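Local structure of histone acetyltransferase, ELP3 family (Methanocaldococcus infernus, 6IA8) at residues I238-K250 against L425-D437. The protein modifies the wobble uridine 34 of tRNA to carboxymethyluridine, using acetyl-CoA, S-adenosylmethionine and a [4Fe-4S] cluster. Numbering follows the deposited sequence.
Sequences IKATQLLKDSGLK and LRDPYKPFRKEID
Five N-H groups converge on the carboxylate of Asp-246, four of them from 425-437. The aspartate sits where a Schellman motif, with Gly-248 as its C-prime residue, ends helix 234-245 of the radical SAM domain; its four partners across the contact belong to the acetyltransferase (GNAT) domain, in strand 418-427 and the loop after it. The contact thus joins the two domains. Arg-426 grips OD1 side-on: its NE at 3.0 Å and its NH2 at 2.9 Å both point to Asp-246 OD1, which lies in the guanidinium plane, while the carboxylate is turned 44° from that plane. With CG anti to the backbone N (chi1 175°) and the chain extended on to NE, Arg-426 carries the group there, and Lys-245 CB lies over one of its faces. Arg-426 NH1 and Lys-245 NZ both form salt bridges with Glu-406, which probably offsets their like charges. Two consecutive backbone amides approach the carboxylate from above its plane, Tyr-429 N giving a nearly straight 2.8 Å bond to Asp-246 OD1 and Lys-430 N bonding to Asp-246 OD2. One turn back in the helix, Gln-242 NE2 donates to the anti side of OD2, helping to fix the carboxylate's rotation. The amide of Gln-242 stands nearly perpendicular to the Tyr-429 ring, whose edge is met by Gln-242 CG. Farther along the loop, Phe-432 CE2 lies 3.8 Å from Leu-243 CD2, and helix 199-208 packs on both side chains. Ile-436 brings CD1 against the Asp-246 carbonyl. Ser-247 OG donates back to Leu-243 O and lies 3.2 Å from Phe-432 CE2, oblique to the ring. A bridging water accepts from Phe-432 N and donates to Ser-247 OG and, at 2.8 Å, to Asp-246 O.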
loop_
_atom_site.group_PDB
_atom_site.type_symbol
_atom_site.label_atom_id
_atom_site.label_comp_id
_atom_site.label_asym_id
_atom_site.label_seq_id
_atom_site.Cartn_x
_atom_site.Cartn_y
_atom_site.Cartn_z
ATOM N N ILE A 238 -14.022 -6.404 6.994
ATOM C CA ILE A 238 -14.727 -5.144 7.201
ATOM C C ILE A 238 -14.317 -4.507 8.520
ATOM O O ILE A 238 -14.024 -3.312 8.570
ATOM C CB ILE A 238 -16.244 -5.365 7.125
ATOM C CG1 ILE A 238 -16.623 -5.772 5.698
ATOM C CG2 ILE A 238 -16.979 -4.124 7.589
ATOM C CD1 ILE A 238 -18.100 -6.149 5.501
ATOM N N LYS A 239 -14.242 -5.295 9.595
ATOM C CA LYS A 239 -13.883 -4.743 10.901
ATOM C C LYS A 239 -12.424 -4.291 10.921
ATOM O O LYS A 239 -12.096 -3.225 11.456
ATOM C CB LYS A 239 -14.128 -5.786 12.001
ATOM C CG LYS A 239 -13.794 -5.304 13.402
ATOM C CD LYS A 239 -14.585 -4.057 13.768
ATOM C CE LYS A 239 -14.436 -3.713 15.241
ATOM N NZ LYS A 239 -15.112 -2.430 15.592
ATOM N N ALA A 240 -11.515 -5.144 10.449
ATOM C CA ALA A 240 -10.109 -4.747 10.358
ATOM C C ALA A 240 -9.952 -3.444 9.581
ATOM O O ALA A 240 -9.156 -2.573 9.963
ATOM C CB ALA A 240 -9.272 -5.854 9.694
ATOM N N THR A 241 -10.655 -3.318 8.453
ATOM C CA THR A 241 -10.528 -2.112 7.641
ATOM C C THR A 241 -10.906 -0.868 8.438
ATOM O O THR A 241 -10.193 0.146 8.404
ATOM C CB THR A 241 -11.400 -2.231 6.390
ATOM O OG1 THR A 241 -10.947 -3.296 5.523
ATOM C CG2 THR A 241 -11.377 -0.904 5.581
ATOM N N GLN A 242 -12.007 -0.935 9.192
ATOM C CA GLN A 242 -12.433 0.208 9.992
ATOM C C GLN A 242 -11.441 0.523 11.112
ATOM O O GLN A 242 -11.144 1.690 11.381
ATOM C CB GLN A 242 -13.811 -0.078 10.582
ATOM C CG GLN A 242 -14.306 0.998 11.558
ATOM C CD GLN A 242 -14.124 0.636 13.004
ATOM O OE1 GLN A 242 -14.455 -0.469 13.415
ATOM N NE2 GLN A 242 -13.617 1.579 13.800
ATOM N N LEU A 243 -10.959 -0.494 11.818
ATOM C CA LEU A 243 -10.017 -0.238 12.899
ATOM C C LEU A 243 -8.725 0.358 12.358
ATOM O O LEU A 243 -8.123 1.226 12.994
ATOM C CB LEU A 243 -9.731 -1.528 13.657
ATOM C CG LEU A 243 -10.899 -2.106 14.462
ATOM C CD1 LEU A 243 -10.507 -3.478 14.989
ATOM C CD2 LEU A 243 -11.274 -1.183 15.597
ATOM N N LEU A 244 -8.279 -0.107 11.188
ATOM C CA LEU A 244 -7.067 0.429 10.570
ATOM C C LEU A 244 -7.274 1.882 10.150
ATOM O O LEU A 244 -6.454 2.755 10.461
ATOM C CB LEU A 244 -6.676 -0.439 9.363
ATOM C CG LEU A 244 -6.088 -1.813 9.714
ATOM C CD1 LEU A 244 -6.059 -2.681 8.449
ATOM C CD2 LEU A 244 -4.761 -1.724 10.334
ATOM N N LYS A 245 -8.380 2.161 9.457
ATOM C CA LYS A 245 -8.661 3.517 9.004
ATOM C C LYS A 245 -8.778 4.471 10.184
ATOM O O LYS A 245 -8.253 5.586 10.142
ATOM C CB LYS A 245 -9.951 3.533 8.196
ATOM C CG LYS A 245 -9.884 2.959 6.760
ATOM C CD LYS A 245 -8.887 3.726 5.882
ATOM C CE LYS A 245 -9.066 3.311 4.421
ATOM N NZ LYS A 245 -10.312 3.917 3.883
ATOM N N ASP A 246 -9.463 4.050 11.254
ATOM C CA ASP A 246 -9.655 4.904 12.418
ATOM C C ASP A 246 -8.414 4.987 13.281
ATOM O O ASP A 246 -8.436 5.708 14.270
ATOM C CB ASP A 246 -10.861 4.419 13.243
ATOM C CG ASP A 246 -12.185 4.804 12.586
ATOM O OD1 ASP A 246 -12.193 5.798 11.788
ATOM O OD2 ASP A 246 -13.200 4.141 12.877
ATOM N N SER A 247 -7.349 4.264 12.945
ATOM C CA SER A 247 -6.039 4.447 13.548
ATOM C C SER A 247 -5.071 5.156 12.604
ATOM O O SER A 247 -3.878 5.236 12.896
ATOM C CB SER A 247 -5.495 3.082 13.966
ATOM O OG SER A 247 -6.409 2.425 14.853
ATOM N N GLY A 248 -5.558 5.669 11.479
ATOM C CA GLY A 248 -4.731 6.456 10.580
ATOM C C GLY A 248 -3.873 5.661 9.618
ATOM O O GLY A 248 -3.008 6.239 8.951
ATOM N N LEU A 249 -4.067 4.359 9.523
ATOM C CA LEU A 249 -3.172 3.552 8.711
ATOM C C LEU A 249 -3.689 3.461 7.276
ATOM O O LEU A 249 -4.886 3.608 7.011
ATOM C CB LEU A 249 -3.008 2.144 9.304
ATOM C CG LEU A 249 -2.198 2.140 10.589
ATOM C CD1 LEU A 249 -2.426 0.837 11.399
ATOM C CD2 LEU A 249 -0.687 2.259 10.307
ATOM N N LYS A 250 -2.765 3.192 6.351
ATOM C CA LYS A 250 -3.129 2.841 4.986
ATOM C C LYS A 250 -3.534 1.383 4.913
ATOM O O LYS A 250 -2.923 0.512 5.554
ATOM C CB LYS A 250 -1.960 3.095 4.040
ATOM C CG LYS A 250 -1.610 4.647 3.989
ATOM C CD LYS A 250 -0.237 4.917 3.325
ATOM C CE LYS A 250 0.871 4.972 4.372
ATOM N NZ LYS A 250 0.564 5.828 5.552
ATOM N N LEU A 425 -6.807 12.469 3.918
ATOM C CA LEU A 425 -7.293 13.046 5.165
ATOM C C LEU A 425 -8.582 12.342 5.577
ATOM O O LEU A 425 -9.449 12.081 4.739
ATOM C CB LEU A 425 -7.569 14.530 4.975
ATOM C CG LEU A 425 -7.933 15.369 6.200
ATOM C CD1 LEU A 425 -6.737 15.513 7.132
ATOM C CD2 LEU A 425 -8.398 16.772 5.733
ATOM N N ARG A 426 -8.719 12.020 6.855
ATOM C CA ARG A 426 -9.881 11.265 7.310
ATOM C C ARG A 426 -10.516 11.896 8.545
ATOM O O ARG A 426 -9.817 12.274 9.496
ATOM C CB ARG A 426 -9.491 9.803 7.608
ATOM C CG ARG A 426 -10.665 8.989 8.223
ATOM C CD ARG A 426 -10.294 7.483 8.427
ATOM N NE ARG A 426 -11.375 6.768 9.099
ATOM C CZ ARG A 426 -12.458 6.303 8.491
ATOM N NH1 ARG A 426 -12.547 6.410 7.182
ATOM N NH2 ARG A 426 -13.415 5.694 9.179
ATOM N N ASP A 427 -11.854 11.990 8.522
ATOM C CA ASP A 427 -12.652 12.306 9.697
ATOM C C ASP A 427 -13.035 10.970 10.296
ATOM O O ASP A 427 -13.857 10.265 9.708
ATOM C CB ASP A 427 -13.898 13.089 9.314
ATOM C CG ASP A 427 -14.668 13.576 10.502
ATOM O OD1 ASP A 427 -14.239 13.349 11.666
ATOM O OD2 ASP A 427 -15.715 14.193 10.252
ATOM N N PRO A 428 -12.464 10.565 11.414
ATOM C CA PRO A 428 -12.627 9.180 11.856
ATOM C C PRO A 428 -14.018 8.871 12.405
ATOM O O PRO A 428 -14.830 9.740 12.733
ATOM C CB PRO A 428 -11.552 9.025 12.933
ATOM C CG PRO A 428 -11.310 10.421 13.442
ATOM C CD PRO A 428 -11.556 11.345 12.281
ATOM N N TYR A 429 -14.285 7.578 12.500
ATOM C CA TYR A 429 -15.606 7.097 12.883
ATOM C C TYR A 429 -15.616 6.643 14.337
ATOM O O TYR A 429 -16.222 7.290 15.189
ATOM C CB TYR A 429 -16.015 5.956 11.941
ATOM C CG TYR A 429 -17.243 5.174 12.360
ATOM C CD1 TYR A 429 -18.433 5.824 12.661
ATOM C CD2 TYR A 429 -17.211 3.787 12.464
ATOM C CE1 TYR A 429 -19.565 5.111 13.025
ATOM C CE2 TYR A 429 -18.341 3.068 12.843
ATOM C CZ TYR A 429 -19.505 3.740 13.102
ATOM O OH TYR A 429 -20.619 3.043 13.478
ATOM N N LYS A 430 -14.950 5.536 14.641
ATOM C CA LYS A 430 -14.927 4.963 15.988
ATOM C C LYS A 430 -13.485 4.620 16.342
ATOM O O LYS A 430 -13.107 3.452 16.434
ATOM C CB LYS A 430 -15.836 3.736 16.082
ATOM C CG LYS A 430 -17.319 4.091 16.230
ATOM C CD LYS A 430 -18.168 2.846 16.495
ATOM C CE LYS A 430 -19.646 3.222 16.714
ATOM N NZ LYS A 430 -20.421 2.090 17.326
ATOM N N PRO A 431 -12.645 5.619 16.534
ATOM C CA PRO A 431 -11.256 5.336 16.919
ATOM C C PRO A 431 -11.164 4.816 18.341
ATOM O O PRO A 431 -12.061 5.011 19.162
ATOM C CB PRO A 431 -10.568 6.690 16.788
ATOM C CG PRO A 431 -11.686 7.690 17.055
ATOM C CD PRO A 431 -12.931 7.059 16.433
ATOM N N PHE A 432 -10.066 4.111 18.615
ATOM C CA PHE A 432 -9.766 3.616 19.946
ATOM C C PHE A 432 -8.424 4.090 20.478
ATOM O O PHE A 432 -8.181 3.936 21.666
ATOM C CB PHE A 432 -9.774 2.076 19.967
ATOM C CG PHE A 432 -8.775 1.461 19.029
ATOM C CD1 PHE A 432 -7.494 1.171 19.473
ATOM C CD2 PHE A 432 -9.103 1.219 17.685
ATOM C CE1 PHE A 432 -6.565 0.622 18.606
ATOM C CE2 PHE A 432 -8.171 0.676 16.810
ATOM C CZ PHE A 432 -6.913 0.374 17.278
ATOM N N ARG A 433 -7.534 4.614 19.643
ATOM C CA ARG A 433 -6.221 5.041 20.109
ATOM C C ARG A 433 -6.371 6.211 21.070
ATOM O O ARG A 433 -7.186 7.114 20.846
ATOM C CB ARG A 433 -5.353 5.459 18.918
ATOM C CG ARG A 433 -4.778 4.293 18.052
ATOM C CD ARG A 433 -3.786 3.456 18.866
ATOM N NE ARG A 433 -2.643 4.242 19.333
ATOM C CZ ARG A 433 -1.533 3.716 19.858
ATOM N NH1 ARG A 433 -1.405 2.401 19.959
ATOM N NH2 ARG A 433 -0.547 4.503 20.270
ATOM N N LYS A 434 -5.529 6.214 22.108
ATOM C CA LYS A 434 -5.600 7.238 23.140
ATOM C C LYS A 434 -5.422 8.632 22.558
ATOM O O LYS A 434 -5.991 9.594 23.072
ATOM C CB LYS A 434 -4.538 6.972 24.216
ATOM C CG LYS A 434 -3.134 6.663 23.661
ATOM C CD LYS A 434 -2.115 6.371 24.770
ATOM C CE LYS A 434 -1.708 7.638 25.514
ATOM N NZ LYS A 434 -0.544 7.404 26.427
ATOM N N GLU A 435 -4.653 8.776 21.486
ATOM C CA GLU A 435 -4.364 10.120 21.008
ATOM C C GLU A 435 -5.391 10.645 20.015
ATOM O O GLU A 435 -5.284 11.801 19.602
ATOM C CB GLU A 435 -2.960 10.180 20.404
ATOM C CG GLU A 435 -2.599 9.092 19.433
ATOM C CD GLU A 435 -2.067 7.811 20.092
ATOM O OE1 GLU A 435 -2.893 6.959 20.438
ATOM O OE2 GLU A 435 -0.843 7.602 20.190
ATOM N N ILE A 436 -6.402 9.860 19.655
ATOM C CA ILE A 436 -7.434 10.281 18.710
ATOM C C ILE A 436 -8.727 10.500 19.480
ATOM O O ILE A 436 -9.284 9.556 20.046
ATOM C CB ILE A 436 -7.652 9.242 17.602
ATOM C CG1 ILE A 436 -6.327 8.909 16.919
ATOM C CG2 ILE A 436 -8.667 9.750 16.579
ATOM C CD1 ILE A 436 -6.413 7.731 15.928
ATOM N N ASP A 437 -9.216 11.732 19.498
ATOM C CA ASP A 437 -10.510 12.056 20.107
ATOM C C ASP A 437 -11.475 12.547 19.027
ATOM O O ASP A 437 -11.159 12.553 17.837
ATOM C CB ASP A 437 -10.371 13.096 21.228
ATOM C CG ASP A 437 -9.714 14.376 20.771
ATOM O OD1 ASP A 437 -8.799 14.843 21.480
ATOM O OD2 ASP A 437 -10.084 14.908 19.693
HETATM O O HOH W 1 -7.848 4.300 16.662
#